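Local coordinates for protein virB8 (Agrobacterium tumefaciens, PDB 2CC3) that forms a homodimeric inner-membrane component of the type IV secretion system, present here as its periplasmic domain, and is thought to help direct T-DNA transfer to plant cells, at residues A[18-21]-A[22-26]. Numbering follows the deposited sequence.
Sequences YVRL and RESYD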
loop_
_atom_site.group_PDB
_atom_site.type_symbol
_atom_site.label_atom_id
_atom_site.label_comp_id
_atom_site.label_asym_id
_atom_site.label_seq_id
_atom_site.Cartn_x
_atom_site.Cartn_y
_atom_site.Cartn_z
ATOM N N TYR A 18 0.552 -5.670 6.242
ATOM C CA TYR A 18 0.337 -5.401 7.676
ATOM C C TYR A 18 1.632 -5.065 8.366
ATOM O O TYR A 18 1.801 -3.966 8.948
ATOM C CB TYR A 18 -0.364 -6.560 8.401
ATOM C CG TYR A 18 -0.756 -6.216 9.844
ATOM C CD1 TYR A 18 -1.971 -5.577 10.120
ATOM C CD2 TYR A 18 0.091 -6.540 10.922
ATOM C CE1 TYR A 18 -2.338 -5.262 11.434
ATOM C CE2 TYR A 18 -0.240 -6.228 12.219
ATOM C CZ TYR A 18 -1.456 -5.588 12.484
ATOM O OH TYR A 18 -1.795 -5.264 13.776
ATOM N N VAL A 19 2.575 -5.991 8.304
ATOM C CA VAL A 19 3.896 -5.724 8.891
ATOM C C VAL A 19 4.478 -4.415 8.387
ATOM O O VAL A 19 4.863 -3.538 9.182
ATOM C CB VAL A 19 4.896 -6.870 8.576
ATOM C CG1 VAL A 19 6.295 -6.562 9.141
ATOM C CG2 VAL A 19 4.371 -8.146 9.118
ATOM N N ARG A 20 4.529 -4.258 7.063
ATOM C CA ARG A 20 5.179 -3.093 6.514
ATOM C C ARG A 20 4.514 -1.816 7.040
ATOM O O ARG A 20 5.203 -0.884 7.468
ATOM C CB ARG A 20 5.152 -3.155 4.979
ATOM C CG ARG A 20 5.860 -2.040 4.257
ATOM C CD ARG A 20 5.543 -2.049 2.724
ATOM N NE ARG A 20 4.169 -1.612 2.400
ATOM C CZ ARG A 20 3.783 -0.349 2.140
ATOM N NH1 ARG A 20 4.642 0.683 2.140
ATOM N NH2 ARG A 20 2.509 -0.109 1.862
ATOM N N LEU A 21 3.180 -1.744 6.957
ATOM C CA LEU A 21 2.453 -0.534 7.385
ATOM C C LEU A 21 2.623 -0.271 8.889
ATOM O O LEU A 21 2.714 0.867 9.331
ATOM C CB LEU A 21 0.953 -0.610 7.013
ATOM C CG LEU A 21 0.502 -0.415 5.553
ATOM C CD1 LEU A 21 -0.905 -0.907 5.401
ATOM C CD2 LEU A 21 0.579 1.021 5.025
ATOM N N ARG A 22 2.691 -1.337 9.672
ATOM C CA ARG A 22 2.788 -1.200 11.117
ATOM C C ARG A 22 4.204 -0.834 11.585
ATOM O O ARG A 22 4.352 -0.074 12.554
ATOM C CB ARG A 22 2.236 -2.455 11.803
ATOM C CG ARG A 22 2.435 -2.441 13.300
ATOM C CD ARG A 22 1.562 -3.418 14.060
ATOM N NE ARG A 22 1.764 -3.206 15.501
ATOM C CZ ARG A 22 1.024 -3.769 16.440
ATOM N NH1 ARG A 22 0.022 -4.567 16.104
ATOM N NH2 ARG A 22 1.271 -3.526 17.708
ATOM N N GLU A 23 5.231 -1.328 10.891
ATOM C CA GLU A 23 6.598 -1.208 11.375
ATOM C C GLU A 23 7.390 -0.092 10.668
ATOM O O GLU A 23 8.462 0.309 11.137
ATOM C CB GLU A 23 7.327 -2.573 11.277
ATOM C CG GLU A 23 6.630 -3.750 12.010
ATOM C CD GLU A 23 6.432 -3.510 13.519
ATOM O OE1 GLU A 23 7.173 -2.667 14.083
ATOM O OE2 GLU A 23 5.547 -4.162 14.135
ATOM N N SER A 24 6.862 0.363 9.526
ATOM C CA SER A 24 7.363 1.525 8.795
ATOM C C SER A 24 6.939 2.800 9.495
ATOM O O SER A 24 5.998 2.777 10.292
ATOM C CB SER A 24 6.767 1.549 7.389
ATOM O OG SER A 24 7.675 1.019 6.471
ATOM N N TYR A 25 7.613 3.909 9.199
ATOM C CA TYR A 25 7.144 5.235 9.648
ATOM C C TYR A 25 7.531 6.357 8.698
ATOM O O TYR A 25 8.694 6.514 8.324
ATOM C CB TYR A 25 7.636 5.632 11.056
ATOM C CG TYR A 25 7.191 7.050 11.427
ATOM C CD1 TYR A 25 5.864 7.297 11.789
ATOM C CD2 TYR A 25 8.066 8.135 11.369
ATOM C CE1 TYR A 25 5.422 8.564 12.101
ATOM C CE2 TYR A 25 7.627 9.417 11.690
ATOM C CZ TYR A 25 6.294 9.615 12.051
ATOM O OH TYR A 25 5.793 10.850 12.396
ATOM N N ASP A 26 6.548 7.170 8.354
ATOM C CA ASP A 26 6.787 8.357 7.542
ATOM C C ASP A 26 5.695 9.335 7.946
ATOM O O ASP A 26 4.517 9.006 7.851
ATOM C CB ASP A 26 6.679 7.972 6.057
ATOM C CG ASP A 26 7.056 9.102 5.119
ATOM O OD1 ASP A 26 8.254 9.369 4.948
ATOM O OD2 ASP A 26 6.148 9.718 4.518
HETATM O O HOH W 1 3.896 2.933 7.944
#
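Tyr18 and Arg22, one turn apart in the last turns of helix 6-23, send their side chains out alongside each other. Both have CG anti to the backbone N (chi1 -172° and 174°), and the arginine chain stays extended from CG to NE, which carries its guanidinium level with the phenol oxygen. There NH1 donates to Tyr18 OH at 3.0 Å; the oxygen sits at the guanidinium edge, close to its plane, although the bond is not straight, with an N-H...O angle of 142°. Arg22 CD approaches the ring obliquely, 3.8 Å from Tyr18 CE2. Ser41 also hydrogen-bonds to the phenol OH, and the ring of Tyr135 on strand 130-139 meets that of Tyr18 edge-to-face.

On another side of the helix, Glu23 CG, set anti to its own carbonyl carbon, comes within 4.0 Å of Val19 CG1; the bend at chi2 beyond it then turns the carboxylate, whose OE2 bonds to Tyr135 OH. The backbone bond Glu23 N to Val19 O, 2.8 Å, belongs to the same turn. Ser24 is where the chain leaves helical geometry, and a water there donates to Leu21 O at 2.8 Å and weakly to Ser24 O.

Chemically, Tyr18 OH is gripped by two partners, which should restrict ring and guanidinium together, and Tyr135 ties both helical pairs to the sheet of this NTF2-like domain.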